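Side-chain contacts in geranyltranstransferase (IspA) (PDB 3LLW), which probably acts as a magnesium-dependent prenyltransferase of the FPP/GGPP synthase family in isoprenoid biosynthesis: residues Glu84-His87 and Thr88-Leu91; Ala126-Thr129 and Tyr130-Leu134; Ile144-Glu147 and Leu148-Leu152; Leu152-Gly156 and Gly157-Met161; Leu184-Lys188 and Thr189-Ile193. All coordinates share one frame; numbering follows the deposited sequence.

Contact 1: residues Glu84-His87 and Thr88-Leu91; sequences ECLH and TYSL. With SO4 (sulfate ion), chain F.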
loop_
_atom_site.group_PDB
_atom_site.type_symbol
_atom_site.label_atom_id
_atom_site.label_comp_id
_atom_site.label_asym_id
_atom_site.label_seq_id
_atom_site.Cartn_x
_atom_site.Cartn_y
_atom_site.Cartn_z
ATOM N N GLU A 84 -0.894 -2.010 12.593
ATOM C CA GLU A 84 -0.925 -0.743 13.303
ATOM C C GLU A 84 -0.583 0.407 12.344
ATOM O O GLU A 84 -1.250 1.425 12.364
ATOM C CB GLU A 84 -0.031 -0.803 14.557
ATOM C CG GLU A 84 -0.105 0.401 15.534
ATOM C CD GLU A 84 -1.484 0.670 16.163
ATOM O OE1 GLU A 84 -2.367 -0.225 16.171
ATOM O OE2 GLU A 84 -1.677 1.810 16.666
ATOM N N CYS A 85 0.393 0.198 11.456
ATOM C CA CYS A 85 0.747 1.188 10.419
ATOM C C CYS A 85 -0.392 1.534 9.454
ATOM O O CYS A 85 -0.622 2.718 9.156
ATOM C CB CYS A 85 1.981 0.737 9.630
ATOM S SG CYS A 85 3.482 0.838 10.601
ATOM N N LEU A 86 -1.096 0.508 8.977
ATOM C CA LEU A 86 -2.273 0.707 8.134
ATOM C C LEU A 86 -3.351 1.502 8.849
ATOM O O LEU A 86 -3.936 2.402 8.266
ATOM C CB LEU A 86 -2.844 -0.625 7.649
ATOM C CG LEU A 86 -3.648 -0.514 6.350
ATOM C CD1 LEU A 86 -2.732 -0.188 5.180
ATOM C CD2 LEU A 86 -4.417 -1.792 6.069
ATOM N N HIS A 87 -3.595 1.186 10.120
ATOM C CA HIS A 87 -4.556 1.931 10.909
ATOM C C HIS A 87 -4.123 3.395 11.078
ATOM O O HIS A 87 -4.948 4.294 10.990
ATOM C CB HIS A 87 -4.757 1.280 12.285
ATOM C CG HIS A 87 -5.578 2.112 13.234
ATOM N ND1 HIS A 87 -6.894 2.444 12.990
ATOM C CD2 HIS A 87 -5.264 2.681 14.422
ATOM C CE1 HIS A 87 -7.351 3.193 13.979
ATOM N NE2 HIS A 87 -6.383 3.345 14.865
ATOM N N THR A 88 -2.833 3.614 11.317
ATOM C CA THR A 88 -2.290 4.951 11.558
ATOM C C THR A 88 -2.360 5.820 10.309
ATOM O O THR A 88 -2.689 7.006 10.396
ATOM C CB THR A 88 -0.826 4.869 12.035
ATOM O OG1 THR A 88 -0.726 3.888 13.068
ATOM C CG2 THR A 88 -0.345 6.215 12.565
ATOM N N TYR A 89 -2.051 5.230 9.151
ATOM C CA TYR A 89 -2.074 5.962 7.878
ATOM C C TYR A 89 -3.481 6.469 7.584
ATOM O O TYR A 89 -3.648 7.611 7.116
ATOM C CB TYR A 89 -1.514 5.129 6.705
ATOM C CG TYR A 89 -2.526 4.780 5.616
ATOM C CD1 TYR A 89 -2.992 5.748 4.719
ATOM C CD2 TYR A 89 -2.997 3.479 5.471
ATOM C CE1 TYR A 89 -3.916 5.454 3.753
ATOM C CE2 TYR A 89 -3.933 3.168 4.505
ATOM C CZ TYR A 89 -4.363 4.144 3.633
ATOM O OH TYR A 89 -5.276 3.855 2.675
ATOM N N SER A 90 -4.487 5.629 7.844
ATOM C CA SER A 90 -5.871 6.059 7.668
ATOM C C SER A 90 -6.201 7.279 8.543
ATOM O O SER A 90 -6.895 8.196 8.094
ATOM C CB SER A 90 -6.848 4.919 7.916
ATOM O OG SER A 90 -6.819 4.543 9.269
ATOM N N LEU A 91 -5.676 7.302 9.771
ATOM C CA LEU A 91 -5.888 8.436 10.686
ATOM C C LEU A 91 -5.197 9.712 10.220
ATOM O O LEU A 91 -5.725 10.817 10.407
ATOM C CB LEU A 91 -5.458 8.081 12.113
ATOM C CG LEU A 91 -6.180 6.922 12.807
ATOM C CD1 LEU A 91 -5.587 6.639 14.186
ATOM C CD2 LEU A 91 -7.680 7.186 12.909
HETATM S S SO4 F . -7.326 2.619 18.795
HETATM O O1 SO4 F . -6.608 3.816 18.323
HETATM O O2 SO4 F . -8.477 2.347 17.929
HETATM O O3 SO4 F . -6.442 1.447 18.826
HETATM O O4 SO4 F . -7.832 2.884 20.140
#

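Contact 2: residues Ala126-Thr129 and Tyr130-Leu134; sequences ALNT and YSFEL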
loop_
_atom_site.group_PDB
_atom_site.type_symbol
_atom_site.label_atom_id
_atom_site.label_comp_id
_atom_site.label_asym_id
_atom_site.label_seq_id
_atom_site.Cartn_x
_atom_site.Cartn_y
_atom_site.Cartn_z
ATOM N N ALA A 126 3.269 6.539 2.594
ATOM C CA ALA A 126 4.386 5.684 2.991
ATOM C C ALA A 126 4.017 4.651 4.034
ATOM O O ALA A 126 4.462 3.471 3.948
ATOM C CB ALA A 126 5.554 6.500 3.452
ATOM N N LEU A 127 3.216 5.067 5.019
ATOM C CA LEU A 127 2.768 4.097 6.029
ATOM C C LEU A 127 1.848 2.991 5.487
ATOM O O LEU A 127 1.889 1.852 5.962
ATOM C CB LEU A 127 2.154 4.793 7.232
ATOM C CG LEU A 127 3.164 5.383 8.225
ATOM C CD1 LEU A 127 2.439 6.275 9.198
ATOM C CD2 LEU A 127 3.946 4.285 8.966
ATOM N N ASN A 128 1.022 3.349 4.509
ATOM C CA ASN A 128 0.236 2.408 3.724
ATOM C C ASN A 128 1.134 1.380 3.032
ATOM O O ASN A 128 0.917 0.201 3.208
ATOM C CB ASN A 128 -0.567 3.177 2.682
ATOM C CG ASN A 128 -1.519 2.317 1.871
ATOM O OD1 ASN A 128 -1.621 1.082 2.024
ATOM N ND2 ASN A 128 -2.227 2.980 0.977
ATOM N N THR A 129 2.117 1.840 2.246
ATOM C CA THR A 129 3.087 0.957 1.573
ATOM C C THR A 129 3.971 0.189 2.550
ATOM O O THR A 129 4.276 -1.027 2.348
ATOM C CB THR A 129 3.971 1.750 0.572
ATOM O OG1 THR A 129 3.132 2.553 -0.257
ATOM C CG2 THR A 129 4.755 0.817 -0.320
ATOM N N TYR A 130 4.359 0.873 3.624
ATOM C CA TYR A 130 5.211 0.256 4.683
ATOM C C TYR A 130 4.645 -0.994 5.358
ATOM O O TYR A 130 5.414 -1.878 5.722
ATOM C CB TYR A 130 5.637 1.266 5.749
ATOM C CG TYR A 130 6.807 0.818 6.591
ATOM C CD1 TYR A 130 6.690 0.705 7.965
ATOM C CD2 TYR A 130 8.029 0.494 6.004
ATOM C CE1 TYR A 130 7.770 0.297 8.746
ATOM C CE2 TYR A 130 9.108 0.068 6.770
ATOM C CZ TYR A 130 8.967 -0.029 8.142
ATOM O OH TYR A 130 10.036 -0.450 8.911
ATOM N N SER A 131 3.322 -1.046 5.541
ATOM C CA SER A 131 2.616 -2.215 6.094
ATOM C C SER A 131 2.887 -3.475 5.292
ATOM O O SER A 131 2.958 -4.566 5.827
ATOM C CB SER A 131 1.109 -1.977 6.055
ATOM O OG SER A 131 0.786 -0.712 6.587
ATOM N N PHE A 132 3.029 -3.303 3.988
ATOM C CA PHE A 132 3.271 -4.411 3.097
ATOM C C PHE A 132 4.737 -4.798 3.043
ATOM O O PHE A 132 5.063 -5.996 2.898
ATOM C CB PHE A 132 2.605 -4.134 1.739
ATOM C CG PHE A 132 1.114 -3.868 1.872
ATOM C CD1 PHE A 132 0.234 -4.917 2.087
ATOM C CD2 PHE A 132 0.605 -2.553 1.879
ATOM C CE1 PHE A 132 -1.139 -4.693 2.258
ATOM C CE2 PHE A 132 -0.774 -2.314 2.050
ATOM C CZ PHE A 132 -1.648 -3.389 2.226
ATOM N N GLU A 133 5.616 -3.816 3.239
ATOM C CA GLU A 133 7.049 -4.068 3.380
ATOM C C GLU A 133 7.343 -4.818 4.664
ATOM O O GLU A 133 8.088 -5.798 4.640
ATOM C CB GLU A 133 7.878 -2.782 3.322
ATOM C CG GLU A 133 9.399 -3.037 3.225
ATOM C CD GLU A 133 10.235 -1.771 3.021
ATOM O OE1 GLU A 133 9.732 -0.643 3.258
ATOM O OE2 GLU A 133 11.411 -1.915 2.622
ATOM N N LEU A 134 6.728 -4.389 5.766
ATOM C CA LEU A 134 6.866 -5.077 7.055
ATOM C C LEU A 134 6.413 -6.528 6.950
ATOM O O LEU A 134 7.131 -7.438 7.361
ATOM C CB LEU A 134 6.066 -4.377 8.162
ATOM C CG LEU A 134 6.639 -3.121 8.837
ATOM C CD1 LEU A 134 5.569 -2.482 9.694
ATOM C CD2 LEU A 134 7.912 -3.405 9.673
#

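Contact 3: residues Ile144-Glu147 and Leu148-Leu152; sequences IIVE and LIKIL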
loop_
_atom_site.group_PDB
_atom_site.type_symbol
_atom_site.label_atom_id
_atom_site.label_comp_id
_atom_site.label_asym_id
_atom_site.label_seq_id
_atom_site.Cartn_x
_atom_site.Cartn_y
_atom_site.Cartn_z
ATOM N N ILE A 144 2.322 -18.425 4.008
ATOM C CA ILE A 144 1.665 -17.710 5.100
ATOM C C ILE A 144 1.746 -16.192 4.886
ATOM O O ILE A 144 0.737 -15.495 5.050
ATOM C CB ILE A 144 2.202 -18.142 6.504
ATOM C CG1 ILE A 144 1.719 -19.562 6.851
ATOM C CG2 ILE A 144 1.797 -17.129 7.610
ATOM C CD1 ILE A 144 2.416 -20.188 8.067
ATOM N N ILE A 145 2.919 -15.696 4.481
ATOM C CA ILE A 145 3.097 -14.256 4.193
ATOM C C ILE A 145 2.180 -13.787 3.050
ATOM O O ILE A 145 1.585 -12.698 3.126
ATOM C CB ILE A 145 4.588 -13.876 3.920
ATOM C CG1 ILE A 145 5.487 -14.289 5.091
ATOM C CG2 ILE A 145 4.755 -12.379 3.662
ATOM C CD1 ILE A 145 4.990 -13.859 6.463
ATOM N N VAL A 146 2.030 -14.627 2.024
ATOM C CA VAL A 146 1.152 -14.307 0.898
ATOM C C VAL A 146 -0.299 -14.156 1.342
ATOM O O VAL A 146 -0.913 -13.114 1.070
ATOM C CB VAL A 146 1.306 -15.286 -0.282
ATOM C CG1 VAL A 146 0.120 -15.191 -1.243
ATOM C CG2 VAL A 146 2.589 -14.970 -1.022
ATOM N N GLU A 147 -0.813 -15.153 2.065
ATOM C CA GLU A 147 -2.154 -15.071 2.674
ATOM C C GLU A 147 -2.399 -13.839 3.566
ATOM O O GLU A 147 -3.463 -13.257 3.512
ATOM C CB GLU A 147 -2.477 -16.346 3.443
ATOM C CG GLU A 147 -3.229 -17.360 2.610
ATOM C CD GLU A 147 -2.484 -18.680 2.499
ATOM O OE1 GLU A 147 -2.300 -19.355 3.537
ATOM O OE2 GLU A 147 -2.084 -19.038 1.365
ATOM N N LEU A 148 -1.411 -13.451 4.364
ATOM C CA LEU A 148 -1.560 -12.327 5.289
ATOM C C LEU A 148 -1.719 -11.048 4.504
ATOM O O LEU A 148 -2.581 -10.231 4.806
ATOM C CB LEU A 148 -0.356 -12.232 6.229
ATOM C CG LEU A 148 -0.201 -13.329 7.285
ATOM C CD1 LEU A 148 1.176 -13.328 7.891
ATOM C CD2 LEU A 148 -1.256 -13.253 8.348
ATOM N N ILE A 149 -0.893 -10.917 3.464
ATOM C CA ILE A 149 -0.956 -9.809 2.519
ATOM C C ILE A 149 -2.279 -9.743 1.756
ATOM O O ILE A 149 -2.872 -8.646 1.673
ATOM C CB ILE A 149 0.287 -9.784 1.599
ATOM C CG1 ILE A 149 1.521 -9.425 2.431
ATOM C CG2 ILE A 149 0.120 -8.774 0.475
ATOM C CD1 ILE A 149 2.837 -9.470 1.670
ATOM N N LYS A 150 -2.757 -10.898 1.243
ATOM C CA LYS A 150 -4.097 -11.009 0.633
ATOM C C LYS A 150 -5.187 -10.487 1.560
ATOM O O LYS A 150 -6.096 -9.770 1.121
ATOM C CB LYS A 150 -4.482 -12.477 0.338
ATOM C CG LYS A 150 -3.719 -13.217 -0.734
ATOM C CD LYS A 150 -4.487 -14.510 -1.085
ATOM C CE LYS A 150 -3.661 -15.476 -1.898
ATOM N NZ LYS A 150 -4.520 -16.577 -2.407
ATOM N N ILE A 151 -5.111 -10.876 2.834
ATOM C CA ILE A 151 -6.092 -10.455 3.834
ATOM C C ILE A 151 -6.033 -8.942 4.111
ATOM O O ILE A 151 -7.046 -8.261 3.997
ATOM C CB ILE A 151 -5.955 -11.257 5.141
ATOM C CG1 ILE A 151 -6.350 -12.723 4.897
ATOM C CG2 ILE A 151 -6.857 -10.673 6.252
ATOM C CD1 ILE A 151 -6.004 -13.623 6.043
ATOM N N LEU A 152 -4.850 -8.434 4.443
ATOM C CA LEU A 152 -4.701 -7.014 4.824
ATOM C C LEU A 152 -5.026 -6.047 3.677
ATOM O O LEU A 152 -5.746 -5.058 3.869
ATOM C CB LEU A 152 -3.301 -6.749 5.387
ATOM C CG LEU A 152 -3.133 -5.375 6.064
ATOM C CD1 LEU A 152 -3.850 -5.293 7.424
ATOM C CD2 LEU A 152 -1.667 -5.034 6.216
#

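Contact 4: residues Leu152-Gly156 and Gly157-Met161; sequences LSANG and GIKGM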
loop_
_atom_site.group_PDB
_atom_site.type_symbol
_atom_site.label_atom_id
_atom_site.label_comp_id
_atom_site.label_asym_id
_atom_site.label_seq_id
_atom_site.Cartn_x
_atom_site.Cartn_y
_atom_site.Cartn_z
ATOM N N LEU A 152 -4.850 -8.434 4.443
ATOM C CA LEU A 152 -4.701 -7.014 4.824
ATOM C C LEU A 152 -5.026 -6.047 3.677
ATOM O O LEU A 152 -5.746 -5.058 3.869
ATOM C CB LEU A 152 -3.301 -6.749 5.387
ATOM C CG LEU A 152 -3.133 -5.375 6.064
ATOM C CD1 LEU A 152 -3.850 -5.293 7.424
ATOM C CD2 LEU A 152 -1.667 -5.034 6.216
ATOM N N SER A 153 -4.515 -6.359 2.488
ATOM C CA SER A 153 -4.822 -5.608 1.275
ATOM C C SER A 153 -6.296 -5.599 0.888
ATOM O O SER A 153 -6.818 -4.525 0.535
ATOM C CB SER A 153 -3.968 -6.079 0.097
ATOM O OG SER A 153 -4.225 -7.463 -0.200
ATOM N N ALA A 154 -6.967 -6.758 0.941
ATOM C CA ALA A 154 -8.423 -6.808 0.667
ATOM C C ALA A 154 -9.255 -5.976 1.639
ATOM O O ALA A 154 -10.180 -5.286 1.228
ATOM C CB ALA A 154 -8.944 -8.225 0.650
ATOM N N ASN A 155 -8.918 -6.057 2.924
ATOM C CA ASN A 155 -9.735 -5.492 3.976
ATOM C C ASN A 155 -9.387 -4.033 4.291
ATOM O O ASN A 155 -10.215 -3.303 4.825
ATOM C CB ASN A 155 -9.624 -6.356 5.229
ATOM C CG ASN A 155 -10.355 -7.689 5.079
ATOM O OD1 ASN A 155 -11.565 -7.767 5.271
ATOM N ND2 ASN A 155 -9.618 -8.735 4.711
ATOM N N GLY A 156 -8.171 -3.622 3.942
ATOM C CA GLY A 156 -7.715 -2.258 4.195
ATOM C C GLY A 156 -7.895 -1.401 2.966
ATOM O O GLY A 156 -7.695 -0.193 3.012
ATOM N N GLY A 157 -8.302 -2.042 1.873
ATOM C CA GLY A 157 -8.354 -1.412 0.562
ATOM C C GLY A 157 -9.695 -0.837 0.188
ATOM O O GLY A 157 -10.510 -0.524 1.064
ATOM N N ILE A 158 -9.902 -0.703 -1.128
ATOM C CA ILE A 158 -11.096 -0.097 -1.738
ATOM C C ILE A 158 -12.417 -0.832 -1.444
ATOM O O ILE A 158 -13.488 -0.216 -1.438
ATOM C CB ILE A 158 -10.903 0.079 -3.285
ATOM C CG1 ILE A 158 -11.968 0.993 -3.904
ATOM C CG2 ILE A 158 -10.849 -1.269 -4.007
ATOM C CD1 ILE A 158 -12.045 2.413 -3.316
ATOM N N LYS A 159 -12.318 -2.137 -1.188
ATOM C CA LYS A 159 -13.462 -2.980 -0.888
ATOM C C LYS A 159 -13.759 -3.039 0.608
ATOM O O LYS A 159 -14.772 -3.612 1.021
ATOM C CB LYS A 159 -13.181 -4.403 -1.411
ATOM C CG LYS A 159 -13.586 -4.611 -2.867
ATOM C CD LYS A 159 -12.462 -5.189 -3.717
ATOM C CE LYS A 159 -12.197 -6.672 -3.483
ATOM N NZ LYS A 159 -10.975 -6.873 -2.661
ATOM N N GLY A 160 -12.859 -2.495 1.425
ATOM C CA GLY A 160 -13.045 -2.450 2.878
ATOM C C GLY A 160 -12.894 -1.039 3.458
ATOM O O GLY A 160 -13.753 -0.176 3.259
ATOM N N MET A 161 -11.786 -0.812 4.157
ATOM C CA MET A 161 -11.592 0.371 5.005
ATOM C C MET A 161 -11.732 1.690 4.259
ATOM O O MET A 161 -12.390 2.611 4.745
ATOM C CB MET A 161 -10.250 0.266 5.728
ATOM C CG MET A 161 -9.936 1.388 6.692
ATOM S SD MET A 161 -8.230 1.302 7.288
ATOM C CE MET A 161 -7.382 1.812 5.779
HETATM O O HOH W 1 -9.904 -3.833 -0.914
#

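Contact 5: residues Leu184-Lys188 and Thr189-Ile193; sequences LHEHK and TAKLI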
loop_
_atom_site.group_PDB
_atom_site.type_symbol
_atom_site.label_atom_id
_atom_site.label_comp_id
_atom_site.label_asym_id
_atom_site.label_seq_id
_atom_site.Cartn_x
_atom_site.Cartn_y
_atom_site.Cartn_z
ATOM N N LEU A 184 -21.588 1.473 6.289
ATOM C CA LEU A 184 -20.474 2.382 6.444
ATOM C C LEU A 184 -19.542 1.860 7.524
ATOM O O LEU A 184 -18.334 1.725 7.291
ATOM C CB LEU A 184 -20.979 3.820 6.676
ATOM C CG LEU A 184 -20.358 4.921 7.538
ATOM C CD1 LEU A 184 -18.862 4.907 7.647
ATOM C CD2 LEU A 184 -20.811 6.257 6.947
ATOM N N HIS A 185 -20.094 1.498 8.675
ATOM C CA HIS A 185 -19.257 1.109 9.807
ATOM C C HIS A 185 -18.671 -0.296 9.704
ATOM O O HIS A 185 -17.578 -0.527 10.230
ATOM C CB HIS A 185 -19.994 1.316 11.133
ATOM C CG HIS A 185 -20.179 2.755 11.485
ATOM N ND1 HIS A 185 -19.153 3.675 11.402
ATOM C CD2 HIS A 185 -21.260 3.435 11.933
ATOM C CE1 HIS A 185 -19.601 4.863 11.772
ATOM N NE2 HIS A 185 -20.876 4.744 12.098
ATOM N N GLU A 186 -19.366 -1.208 9.014
ATOM C CA GLU A 186 -18.815 -2.534 8.726
ATOM C C GLU A 186 -17.506 -2.323 7.980
ATOM O O GLU A 186 -16.505 -2.947 8.305
ATOM C CB GLU A 186 -19.777 -3.378 7.874
ATOM C CG GLU A 186 -19.350 -4.843 7.675
ATOM C CD GLU A 186 -20.088 -5.561 6.529
ATOM O OE1 GLU A 186 -19.852 -6.779 6.344
ATOM O OE2 GLU A 186 -20.890 -4.918 5.803
ATOM N N HIS A 187 -17.516 -1.391 7.023
ATOM C CA HIS A 187 -16.362 -1.135 6.152
ATOM C C HIS A 187 -15.289 -0.218 6.780
ATOM O O HIS A 187 -14.116 -0.562 6.769
ATOM C CB HIS A 187 -16.829 -0.663 4.759
ATOM C CG HIS A 187 -17.529 -1.738 3.972
ATOM N ND1 HIS A 187 -18.819 -2.148 4.244
ATOM C CD2 HIS A 187 -17.111 -2.492 2.931
ATOM C CE1 HIS A 187 -19.157 -3.112 3.409
ATOM N NE2 HIS A 187 -18.138 -3.339 2.601
ATOM N N LYS A 188 -15.682 0.917 7.354
ATOM C CA LYS A 188 -14.720 1.851 7.964
ATOM C C LYS A 188 -13.939 1.162 9.096
ATOM O O LYS A 188 -12.710 1.216 9.147
ATOM C CB LYS A 188 -15.469 3.070 8.532
ATOM C CG LYS A 188 -14.836 4.435 8.236
ATOM C CD LYS A 188 -13.654 4.765 9.104
ATOM C CE LYS A 188 -13.977 5.909 10.057
ATOM N NZ LYS A 188 -14.039 7.210 9.343
ATOM N N THR A 189 -14.667 0.468 9.969
ATOM C CA THR A 189 -14.117 -0.052 11.215
ATOM C C THR A 189 -13.970 -1.595 11.275
ATOM O O THR A 189 -12.894 -2.111 11.590
ATOM C CB THR A 189 -14.972 0.481 12.379
ATOM O OG1 THR A 189 -14.817 1.905 12.451
ATOM C CG2 THR A 189 -14.576 -0.140 13.707
ATOM N N ALA A 190 -15.039 -2.319 10.977
ATOM C CA ALA A 190 -15.116 -3.742 11.342
ATOM C C ALA A 190 -14.251 -4.663 10.507
ATOM O O ALA A 190 -13.801 -5.710 10.998
ATOM C CB ALA A 190 -16.570 -4.223 11.361
ATOM N N LYS A 191 -14.007 -4.263 9.257
ATOM C CA LYS A 191 -13.221 -5.049 8.292
ATOM C C LYS A 191 -11.778 -5.300 8.726
ATOM O O LYS A 191 -11.299 -6.441 8.669
ATOM C CB LYS A 191 -13.242 -4.378 6.916
ATOM C CG LYS A 191 -13.743 -5.292 5.791
ATOM C CD LYS A 191 -15.265 -5.351 5.798
ATOM C CE LYS A 191 -15.832 -5.795 4.459
ATOM N NZ LYS A 191 -16.273 -7.223 4.485
ATOM N N LEU A 192 -11.108 -4.236 9.166
ATOM C CA LEU A 192 -9.730 -4.297 9.683
ATOM C C LEU A 192 -9.609 -5.020 11.042
ATOM O O LEU A 192 -8.589 -5.663 11.348
ATOM C CB LEU A 192 -9.137 -2.879 9.770
ATOM C CG LEU A 192 -7.635 -2.705 10.018
ATOM C CD1 LEU A 192 -6.837 -3.398 8.919
ATOM C CD2 LEU A 192 -7.213 -1.214 10.168
ATOM N N ILE A 193 -10.653 -4.908 11.847
ATOM C CA ILE A 193 -10.766 -5.621 13.129
ATOM C C ILE A 193 -10.946 -7.145 12.871
ATOM O O ILE A 193 -10.325 -7.976 13.542
ATOM C CB ILE A 193 -11.947 -5.015 13.936
ATOM C CG1 ILE A 193 -11.522 -3.652 14.537
ATOM C CG2 ILE A 193 -12.473 -5.947 15.030
ATOM C CD1 ILE A 193 -12.639 -2.968 15.237
HETATM O O HOH W 2 -12.083 -1.558 8.395
#

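Contact 1: residues Glu84-His87 and Thr88-Leu91
Two hydroxyl groups of helix 73-94, those of Thr88 and Ser90, turn back onto main-chain carbonyls of the preceding turn. Thr88 OG1 donates to Glu84 O at 2.6 Å from above the carbonyl plane, 42° out of it, while Thr88 N takes the same oxygen at 2.9 Å, so two donors grip one acceptor. The torsion that sets OG1 beside its own backbone N (chi1 -47°) makes this double grip possible. Ser90 OG reaches one residue less far back, to His87 O at 2.6 Å; its chi1 of 67° leaves the hydroxyl between N and the carbonyl carbon. Tyr89 N to Cys85 O is an ordinary helical bond, whereas Ser90 N to Leu86 O and Leu91 N to His87 O are weak.

Among apolar contacts, Leu86 and Tyr89 run alongside each other, with Leu86 CD1 3.6 Å from Tyr89 CE2. Leu91 CG lies over one face of the His87 imidazole, 4.0 Å above the plane and displaced toward the rim.

Further polar contacts include a weak bond of 3.5 Å from His87 NE2 to O1 of a sulfate, probably from the crystallisation liquor, which Arg52 also binds. Glu84 forms a salt bridge with Arg50. Leu91 lies one turn before Asp94, which binds magnesium in this protein, though the metal is absent here. The chemistry implies buried hydroxyls satisfied within the helix, and a His87-Arg52 side compatible with holding an anion.

Contact 2: residues Ala126-Thr129 and Tyr130-Leu134
Asn128 and Phe132 lie one turn apart on helix 117-137, part of the all-helical prenyl synthase fold, on a face that meets the second subunit. The amide and ring planes stand 54° apart, and Asn128 OD1 approaches the Phe132 ring at its edge and in its plane, 3.5 Å from CE2. In Asn128, chi1 of -175° holds CG beside the carbonyl carbon, and the amide is turned so that OD1 is its end nearer the ring. Phe132 leans back the other way and brings CD2 to 3.1 Å from Asn128 O, an oblique approach. Ser131 CB sits over one face of this ring, offset toward the rim.

The polar end of Asn128 is committed across the dimer: OD1 bonds to Thr129 OG1 and ND2 to Asp125 O, both of the second subunit, and Phe132 stacks on Phe132 of that subunit. Tyr130 is turned to a different side of the helix, where its hydroxyl bonds to His25 and its ring meets Phe40 edge to face.

Two carbonyls have two donors each. Thr129 O takes Glu133 N in the carbonyl plane and Phe132 N from above it, 55° out. The i to i+4 bond and an i to i+3 bond thus share one oxygen. At Leu127 O the backbone N of Ser131 comes from above the carbonyl plane at 3.3 Å, and Ser131 OG lies in that plane at 2.9 Å.

Contact 3: residues Ile144-Glu147 and Leu148-Leu152
Ile144, Ile145, Leu148 and Ile149 form the close-packed part of two successive turns of helix 142-156, an element of the all-helical prenyl synthase fold. Leu148 CD1 meets two isoleucines of the preceding turn: it is 3.9 Å from Ile144 CG2, the two side chains running the same way, and 4.1 Å from Ile145 CD1, which comes across it at a slant. The other branch of Ile145, CG2, is anti to the backbone N and points forward to Ile149 CD1 at 4.0 Å. One branched side chain therefore serves two neighbours, its CD1 on Leu148 and its CG2 on Ile149. Outside these turns, Leu148 packs on Met199 and Val202 of helix 178-204, and Ile149 on Leu135 of helix 117-137.

Partly exposed Glu147 and Lys150 make up the looser side. Glu147 bends at chi2, and its OE2 stays 5.1 Å from Lys150 NZ, so these opposite charges are neighbours without a salt bridge. Lys150 instead uses its aliphatic length: extended beyond CG, it lays CE against Val146 CG1. At the dimer boundary, Val146 and Lys150 also pack on Ser136 of the second subunit.

The backbone is regular beneath both sides, with four successive i to i+4 bonds. Of these, Lys150 N to Val146 O is the straightest: 2.9 Å long, with 169° at the hydrogen.

Contact 4: residues Leu152-Gly156 and Gly157-Met161
Met161 N closes the turn that follows helix 142-156 by donating to Asn155 O at 3.0 Å, a bond from residue i+6 back to residue i. The donor stands above the carbonyl plane, 37° out of it. Gly160 CA joins it at the same oxygen through a CA-H...O contact of 3.5 Å, and Gly160 N bonds within the loop to Gly157 O, closing the type I beta turn Gly157-Gly160. Gly160 is also the N-cap of helix 161-170. A second CA-H...O contact brings Gly157 CA to 3.5 Å from Ser153 O.

Water-mediated bonding adds another link. One water lies 2.6 Å from Ala154 O and accepts from Lys159 N at 3.0 Å, which places it between a carbonyl near the end of one helix and an amide of the turn.

Side-chain contacts are few. Met161 extends from the backbone with CG anti to N (chi1 -177°) and then bends at chi3, which sets CE 3.4 Å from Gly156 O. Lys159, folded at three torsions, passes over Ala154, its NZ 4.1 Å from Ala154 CB. Asn155 ND2 turns back to Ile151 O.

The chemistry thus implies a compact joint between helices 142-156 and 161-170, held mainly by backbone atoms and water, while Lys159 forms a salt bridge with Glu133 of the second subunit.

Contact 5: residues Leu184-Lys188 and Thr189-Ile193
The imidazole of His187 carries Lys191 CE over one face in a CH-pi contact, 4.1 Å from the ring centroid and 26° off its normal, with the two side chains pointing the same way. Phe183 stacks on the same imidazole and its carbonyl accepts from ND1. The His185 ring has Leu184 CG over one face, offset to the rim, and its NE2 bonds to Asn253 O.

A bend at chi2 leads the Lys191 chain to the ring, and a second at chi4 (103°) turns NZ, which ends 4.1 Å from Glu186 OE1, beyond a salt bridge.

The backbone here is wider than an alpha-helix. His185 O accepts Ala190 N in the carbonyl plane at 3.2 Å and Thr189 N from above it at 3.1 Å. Ala190 N to His185 O and the weak Lys191 N to Glu186 O are i to i+5 bonds, the mark of a pi-type turn. His187 O is left to a water at 2.8 Å, which accepts from Leu192 N at 3.0 Å.

Thr189 OG1 bonds to Gln227. The side chain of Lys188, in a salt bridge with Asp168, is about 4 Å (nearest atoms) from that of Asp94. The arrangement is a pi-bulge in helix 178-204, beside the metal site of a polyprenyl synthase.

In the fold
The contacts follow one another along the chain, on helix 73-94, helix 117-137, helix 142-156 and its exit loop, then helix 178-204. Contacts 3 and 4 share helix 142-156 and Leu152, with centres about 12 Å apart. Leu152 is a hub: it touches Leu86 of contact 1, Phe132 of contact 2 and Leu192 of contact 5. Contacts 4 and 5 are the closest pair, about 9 Å between centres, whereas contacts 2 and 5, about 20 Å apart, do not touch. Contacts 1 to 4 reach the second subunit, contact 1 through Tyr89; contact 5 does not. Contacts 1 and 5 come near Asp94. Side chains packed around Leu152 thus link the helices of the dimer side to those near Asp94.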